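Local coordinates for protein VIN1 (Oscarella pearsei, PDB 6BFI) that binds actin filaments and may take part in cell-cell adhesion, as a sponge member of the vinculin/alpha-catenin family, at residues 63-67 / 68-72; 273-276 / 277-281; 353-356 / 357-361. One frame throughout, in Å; residues are numbered along the deposited sequence.

Contact 1. Residues 63-67 / 68-72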
loop_
_atom_site.group_PDB
_atom_site.type_symbol
_atom_site.label_atom_id
_atom_site.label_comp_id
_atom_site.label_asym_id
_atom_site.label_seq_id
_atom_site.Cartn_x
_atom_site.Cartn_y
_atom_site.Cartn_z
ATOM N N GLU A 63 -26.761 2.191 -34.809
ATOM C CA GLU A 63 -28.123 1.674 -34.796
ATOM C C GLU A 63 -28.415 0.802 -33.583
ATOM O O GLU A 63 -29.565 0.748 -33.131
ATOM C CB GLU A 63 -28.398 0.853 -36.061
ATOM C CG GLU A 63 -28.361 1.631 -37.362
ATOM C CD GLU A 63 -28.672 0.751 -38.560
ATOM O OE1 GLU A 63 -28.673 -0.488 -38.402
ATOM O OE2 GLU A 63 -28.921 1.297 -39.655
ATOM N N THR A 64 -27.400 0.122 -33.044
ATOM C CA THR A 64 -27.640 -0.943 -32.077
ATOM C C THR A 64 -27.929 -0.419 -30.675
ATOM O O THR A 64 -28.727 -1.025 -29.950
ATOM C CB THR A 64 -26.441 -1.893 -32.038
ATOM O OG1 THR A 64 -25.280 -1.183 -31.589
ATOM C CG2 THR A 64 -26.173 -2.462 -33.424
ATOM N N SER A 65 -27.299 0.682 -30.270
ATOM C CA SER A 65 -27.512 1.213 -28.931
ATOM C C SER A 65 -28.888 1.874 -28.844
ATOM O O SER A 65 -29.611 2.010 -29.834
ATOM C CB SER A 65 -26.403 2.199 -28.569
ATOM O OG SER A 65 -26.772 3.529 -28.893
ATOM N N ASN A 66 -29.259 2.293 -27.630
ATOM C CA ASN A 66 -30.524 2.986 -27.402
ATOM C C ASN A 66 -30.338 4.214 -26.517
ATOM O O ASN A 66 -31.254 4.607 -25.792
ATOM C CB ASN A 66 -31.569 2.047 -26.797
ATOM C CG ASN A 66 -32.600 1.584 -27.816
ATOM O OD1 ASN A 66 -32.396 1.705 -29.024
ATOM N ND2 ASN A 66 -33.716 1.049 -27.328
ATOM N N ASP A 67 -29.157 4.825 -26.564
ATOM C CA ASP A 67 -28.899 6.097 -25.903
ATOM C C ASP A 67 -28.464 7.108 -26.954
ATOM O O ASP A 67 -27.532 6.849 -27.723
ATOM C CB ASP A 67 -27.837 5.958 -24.805
ATOM C CG ASP A 67 -26.562 5.310 -25.300
ATOM O OD1 ASP A 67 -26.637 4.501 -26.249
ATOM O OD2 ASP A 67 -25.487 5.607 -24.735
ATOM N N GLU A 68 -29.150 8.252 -26.993
ATOM C CA GLU A 68 -28.917 9.230 -28.050
ATOM C C GLU A 68 -27.618 10.000 -27.866
ATOM O O GLU A 68 -27.142 10.619 -28.822
ATOM C CB GLU A 68 -30.093 10.205 -28.129
ATOM C CG GLU A 68 -31.408 9.557 -28.527
ATOM C CD GLU A 68 -31.437 9.131 -29.982
ATOM O OE1 GLU A 68 -30.628 9.657 -30.775
ATOM O OE2 GLU A 68 -32.271 8.270 -30.334
ATOM N N ASP A 69 -27.037 9.984 -26.664
ATOM C CA ASP A 69 -25.764 10.665 -26.454
ATOM C C ASP A 69 -24.649 10.005 -27.257
ATOM O O ASP A 69 -23.836 10.692 -27.887
ATOM C CB ASP A 69 -25.423 10.679 -24.965
ATOM C CG ASP A 69 -26.565 11.196 -24.113
ATOM O OD1 ASP A 69 -27.199 12.198 -24.510
ATOM O OD2 ASP A 69 -26.838 10.596 -23.051
ATOM N N PHE A 70 -24.604 8.673 -27.247
ATOM C CA PHE A 70 -23.620 7.942 -28.040
ATOM C C PHE A 70 -23.821 8.200 -29.530
ATOM O O PHE A 70 -22.874 8.546 -30.251
ATOM C CB PHE A 70 -23.729 6.451 -27.710
ATOM C CG PHE A 70 -22.808 5.574 -28.504
ATOM C CD1 PHE A 70 -21.436 5.676 -28.362
ATOM C CD2 PHE A 70 -23.321 4.618 -29.366
ATOM C CE1 PHE A 70 -20.590 4.857 -29.085
ATOM C CE2 PHE A 70 -22.479 3.797 -30.090
ATOM C CZ PHE A 70 -21.112 3.917 -29.947
ATOM N N LYS A 71 -25.064 8.058 -30.003
ATOM C CA LYS A 71 -25.362 8.279 -31.415
ATOM C C LYS A 71 -25.070 9.711 -31.841
ATOM O O LYS A 71 -24.798 9.962 -33.021
ATOM C CB LYS A 71 -26.823 7.933 -31.700
ATOM C CG LYS A 71 -27.208 6.512 -31.340
ATOM C CD LYS A 71 -28.712 6.327 -31.396
ATOM C CE LYS A 71 -29.103 4.909 -31.025
ATOM N NZ LYS A 71 -30.581 4.745 -30.944
ATOM N N ALA A 72 -25.122 10.660 -30.904
ATOM C CA ALA A 72 -24.820 12.048 -31.233
ATOM C C ALA A 72 -23.324 12.335 -31.212
ATOM O O ALA A 72 -22.844 13.144 -32.012
ATOM C CB ALA A 72 -25.543 12.986 -30.265
#
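The hydroxyl of Ser65 sits between the side chains of Phe70 and Lys71 and donates a hydrogen bond to Asp67, with Ser65 OG 2.8 Å from Asp67 OD1 and almost in line with the C-O bond of the acceptor. The same oxygen comes up to the edge of the Phe70 ring, near its plane, at 3.6 Å from CD2, while Lys71 CE lies 3.4 Å from Ser65 OG. Lys71 reaches back from the first turn of helix 68-97 with its chain extended beyond CG. Its methylenes pass the carbonyl oxygen of Asp67, and its ammonium ends in a weak hydrogen bond, NZ to Ser65 O at 3.1 Å; a long ion pair to Glu68 adds a second, loose partner. Asp67 holds the N-cap position, yet its side chain makes no capping bond. With CG placed between the backbone N and the carbonyl carbon (chi1 53°), the carboxylate brings OD1 to the Ser65 hydroxyl and crosses Phe70 at a slant, with Phe70 CB 3.6 Å from Asp67 OD2. The planes of carboxylate and ring differ by only 10°. OD2 is hydrogen-bonded to Ser129 of helix 102-145, the helix whose Cys125 and Ala126 meet the buried Phe70. Both carboxylate oxygens are thus engaged by hydroxyls, and the nearby helix start would probably stabilise the charged form of Asp67 as it ties the loop to the neighbouring helix.

Contact 2. Residues 273-276 / 277-281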
loop_
_atom_site.group_PDB
_atom_site.type_symbol
_atom_site.label_atom_id
_atom_site.label_comp_id
_atom_site.label_asym_id
_atom_site.label_seq_id
_atom_site.Cartn_x
_atom_site.Cartn_y
_atom_site.Cartn_z
ATOM N N HIS A 273 14.466 5.797 6.636
ATOM C CA HIS A 273 15.518 6.164 5.696
ATOM C C HIS A 273 16.347 7.327 6.224
ATOM O O HIS A 273 17.566 7.363 6.035
ATOM C CB HIS A 273 14.909 6.510 4.338
ATOM C CG HIS A 273 15.918 6.657 3.245
ATOM N ND1 HIS A 273 16.407 7.881 2.843
ATOM C CD2 HIS A 273 16.535 5.733 2.470
ATOM C CE1 HIS A 273 17.278 7.705 1.864
ATOM N NE2 HIS A 273 17.374 6.410 1.621
ATOM N N MET A 274 15.704 8.283 6.898
ATOM C CA MET A 274 16.443 9.396 7.487
ATOM C C MET A 274 17.353 8.915 8.614
ATOM O O MET A 274 18.503 9.362 8.725
ATOM C CB MET A 274 15.466 10.461 7.985
ATOM C CG MET A 274 16.125 11.706 8.554
ATOM S SD MET A 274 14.921 12.942 9.081
ATOM C CE MET A 274 14.298 13.505 7.498
ATOM N N PHE A 275 16.854 8.007 9.458
ATOM C CA PHE A 275 17.692 7.380 10.476
ATOM C C PHE A 275 18.930 6.748 9.851
ATOM O O PHE A 275 20.058 6.970 10.308
ATOM C CB PHE A 275 16.887 6.324 11.238
ATOM C CG PHE A 275 16.285 6.817 12.526
ATOM C CD1 PHE A 275 15.051 7.452 12.536
ATOM C CD2 PHE A 275 16.944 6.629 13.730
ATOM C CE1 PHE A 275 14.495 7.899 13.724
ATOM C CE2 PHE A 275 16.393 7.075 14.918
ATOM C CZ PHE A 275 15.169 7.710 14.915
ATOM N N HIS A 276 18.733 5.965 8.789
ATOM C CA HIS A 276 19.845 5.229 8.196
ATOM C C HIS A 276 20.829 6.166 7.506
ATOM O O HIS A 276 22.045 5.948 7.561
ATOM C CB HIS A 276 19.309 4.185 7.218
ATOM C CG HIS A 276 18.312 3.247 7.827
ATOM N ND1 HIS A 276 17.562 2.367 7.077
ATOM C CD2 HIS A 276 17.943 3.050 9.116
ATOM C CE1 HIS A 276 16.773 1.670 7.876
ATOM N NE2 HIS A 276 16.985 2.065 9.118
ATOM N N GLN A 277 20.322 7.212 6.850
ATOM C CA GLN A 277 21.196 8.190 6.213
ATOM C C GLN A 277 22.018 8.947 7.246
ATOM O O GLN A 277 23.199 9.240 7.018
ATOM C CB GLN A 277 20.365 9.161 5.373
ATOM C CG GLN A 277 19.765 8.545 4.123
ATOM C CD GLN A 277 20.718 8.572 2.945
ATOM O OE1 GLN A 277 21.236 9.627 2.578
ATOM N NE2 GLN A 277 20.958 7.410 2.348
ATOM N N ALA A 278 21.409 9.276 8.387
ATOM C CA ALA A 278 22.152 9.951 9.444
ATOM C C ALA A 278 23.195 9.023 10.058
ATOM O O ALA A 278 24.303 9.460 10.393
ATOM C CB ALA A 278 21.191 10.471 10.510
ATOM N N GLN A 279 22.862 7.737 10.200
ATOM C CA GLN A 279 23.832 6.771 10.708
ATOM C C GLN A 279 25.012 6.617 9.755
ATOM O O GLN A 279 26.167 6.583 10.191
ATOM C CB GLN A 279 23.151 5.423 10.948
ATOM C CG GLN A 279 22.125 5.433 12.078
ATOM C CD GLN A 279 21.129 4.287 11.982
ATOM O OE1 GLN A 279 21.275 3.387 11.154
ATOM N NE2 GLN A 279 20.106 4.321 12.827
ATOM N N ASP A 280 24.743 6.529 8.452
ATOM C CA ASP A 280 25.826 6.354 7.491
ATOM C C ASP A 280 26.679 7.611 7.377
ATOM O O ASP A 280 27.906 7.524 7.236
ATOM C CB ASP A 280 25.264 5.958 6.127
ATOM C CG ASP A 280 24.939 4.480 6.040
ATOM O OD1 ASP A 280 24.875 3.825 7.100
ATOM O OD2 ASP A 280 24.747 3.974 4.912
ATOM N N ALA A 281 26.055 8.790 7.430
ATOM C CA ALA A 281 26.837 10.019 7.356
ATOM C C ALA A 281 27.646 10.247 8.626
ATOM O O ALA A 281 28.738 10.823 8.566
ATOM C CB ALA A 281 25.928 11.215 7.085
#
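Gln277 doubles back against His273, one turn earlier on helix 268-283. Its backbone N donates to His273 O at 2.9 Å (N-H...O angle 159°), and a bend at chi2 (-86°) lays the side chain alongside the imidazole, Gln277 CG being 3.5 Å from His273 CE1. Amide and ring are nearly parallel, their planes 6° apart. Ala278 follows with a bond from its N to Met274 O; its methyl rests 3.4 Å from that oxygen (CB to O) and packs on Val295 and Leu357 of the adjoining helices. Gln279 bonds through its N to Phe275 O, and its extended side chain passes the same carbonyl oxygen, Gln279 CG 3.1 Å from Phe275 O. Its amide plane is steeply inclined to the Phe275 ring, and Gln279 NE2 comes to the ring edge, 4.0 Å from Phe275 CD2, while OE1 stands 3.9 Å from His276 CD2. NE2 then finds its strongest partner in Glu361 of helix 344-375. A leucine in place of Gln279 would probably leave Glu361 OE1 without this amide donor and remove a polar link between the two helices. Asp280 closes the run, its N bonded to His276 O and its carboxylate paired with Arg621. His276 and Gln279, three residues apart, each donate to one oxygen of the Glu361 carboxylate, and with Arg365, which is salt-bridged to it, they are likely to fix its orientation.

Contact 3. Residues 353-356 / 357-361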
loop_
_atom_site.group_PDB
_atom_site.type_symbol
_atom_site.label_atom_id
_atom_site.label_comp_id
_atom_site.label_asym_id
_atom_site.label_seq_id
_atom_site.Cartn_x
_atom_site.Cartn_y
_atom_site.Cartn_z
ATOM N N ALA A 353 28.197 8.651 17.949
ATOM C CA ALA A 353 26.847 9.173 17.765
ATOM C C ALA A 353 26.045 8.295 16.815
ATOM O O ALA A 353 24.841 8.093 17.015
ATOM C CB ALA A 353 26.900 10.610 17.249
ATOM N N ALA A 354 26.693 7.761 15.779
ATOM C CA ALA A 354 26.004 6.862 14.859
ATOM C C ALA A 354 25.531 5.608 15.580
ATOM O O ALA A 354 24.382 5.172 15.414
ATOM C CB ALA A 354 26.925 6.501 13.691
ATOM N N VAL A 355 26.410 5.016 16.393
ATOM C CA VAL A 355 26.026 3.843 17.173
ATOM C C VAL A 355 24.853 4.171 18.089
ATOM O O VAL A 355 23.886 3.402 18.186
ATOM C CB VAL A 355 27.238 3.313 17.964
ATOM C CG1 VAL A 355 26.860 2.071 18.754
ATOM C CG2 VAL A 355 28.390 3.016 17.021
ATOM N N LYS A 356 24.907 5.325 18.763
ATOM C CA LYS A 356 23.806 5.719 19.637
ATOM C C LYS A 356 22.516 5.941 18.857
ATOM O O LYS A 356 21.423 5.732 19.395
ATOM C CB LYS A 356 24.178 6.979 20.416
ATOM C CG LYS A 356 25.292 6.762 21.423
ATOM C CD LYS A 356 24.975 5.585 22.327
ATOM C CE LYS A 356 26.135 5.253 23.246
ATOM N NZ LYS A 356 25.860 4.016 24.024
ATOM N N LEU A 357 22.617 6.366 17.598
ATOM C CA LEU A 357 21.419 6.541 16.785
ATOM C C LEU A 357 20.817 5.193 16.410
ATOM O O LEU A 357 19.588 5.034 16.395
ATOM C CB LEU A 357 21.751 7.362 15.540
ATOM C CG LEU A 357 20.586 8.075 14.856
ATOM C CD1 LEU A 357 19.709 8.764 15.890
ATOM C CD2 LEU A 357 21.114 9.081 13.853
ATOM N N GLN A 358 21.669 4.204 16.118
ATOM C CA GLN A 358 21.171 2.846 15.920
ATOM C C GLN A 358 20.486 2.316 17.175
ATOM O O GLN A 358 19.425 1.683 17.092
ATOM C CB GLN A 358 22.310 1.918 15.508
ATOM C CG GLN A 358 22.462 1.748 14.015
ATOM C CD GLN A 358 23.279 0.525 13.657
ATOM O OE1 GLN A 358 24.092 0.053 14.452
ATOM N NE2 GLN A 358 23.059 -0.003 12.457
ATOM N N GLU A 359 21.078 2.559 18.348
ATOM C CA GLU A 359 20.470 2.080 19.587
ATOM C C GLU A 359 19.148 2.787 19.866
ATOM O O GLU A 359 18.208 2.175 20.389
ATOM C CB GLU A 359 21.442 2.260 20.752
ATOM C CG GLU A 359 22.656 1.350 20.673
ATOM C CD GLU A 359 23.686 1.629 21.758
ATOM O OE1 GLU A 359 23.403 2.437 22.668
ATOM O OE2 GLU A 359 24.784 1.036 21.695
ATOM N N LEU A 360 19.055 4.075 19.523
ATOM C CA LEU A 360 17.785 4.781 19.663
ATOM C C LEU A 360 16.726 4.183 18.746
ATOM O O LEU A 360 15.575 3.986 19.159
ATOM C CB LEU A 360 17.970 6.270 19.373
ATOM C CG LEU A 360 16.693 7.115 19.357
ATOM C CD1 LEU A 360 15.945 6.997 20.680
ATOM C CD2 LEU A 360 17.010 8.567 19.051
ATOM N N GLU A 361 17.096 3.886 17.496
ATOM C CA GLU A 361 16.168 3.214 16.591
ATOM C C GLU A 361 15.698 1.885 17.172
ATOM O O GLU A 361 14.497 1.570 17.146
ATOM C CB GLU A 361 16.834 3.007 15.231
ATOM C CG GLU A 361 15.990 2.262 14.214
ATOM C CD GLU A 361 16.707 2.069 12.889
ATOM O OE1 GLU A 361 17.851 2.552 12.753
ATOM O OE2 GLU A 361 16.126 1.434 11.983
#
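A salt bridge between residues three apart, Lys356 and Glu359, runs along the surface of helix 344-375. Lys356 NZ donates to Glu359 OE1 at 3.2 Å, meeting this oxygen on its syn side, 25° out of the carboxylate plane. The two chains lie side by side and point the same way. The lysine gets there by bending at chi2 (-52°), which brings CD within 3.5 Å of Glu359 OE1, so that aliphatic carbon as well as the ammonium borders the acid. The other carboxylate oxygen, Glu359 OE2, is 3.7 Å from Val355 CG1, so the glutamate is flanked by the lysine and by a valine methyl one turn back. Beneath these side chains runs the regular i to i+4 ladder of the helix: Glu359 N bonds to Val355 O at 2.9 Å, and Leu360 N to Lys356 O at the same length.

The salt bridge contrasts with the buried faces of this helix, which belongs to the all-helical bundle architecture of the vinculin family. Ala353 and Ala354 pack on Leu282 of helix 268-283, and the buried Leu360 on Leu318 and Leu325 of helix 312-338. Leu357 CB lies 3.4 Å from Ala354 O, but the end of its side chain leads away from the preceding turn, on the side facing helix 268-283. The Lys356 side chain touches Leu325 as well.

In the fold
Along the chain the three contacts come in series. Contact 1, where a loop enters helix 68-97, lies on the other side of the chain's centre from the remaining two, its centre about 61 Å from that of contact 2 and about 68 Å from that of contact 3. Contacts 2 and 3 are neighbours, with centres about 10 Å apart, on helices 268-283 and 344-375, which pack directly on one another; Ala354 CB, for example, approaches the carbonyl oxygen of Gln279. Two helices, 289-306 and 312-338, intervene in sequence. The chain is mostly helical and has no strands; contacts 2 and 3 join two neighbouring helices that are separated in sequence, whereas contact 1 fixes a loop and helix start in a distant part of the molecule.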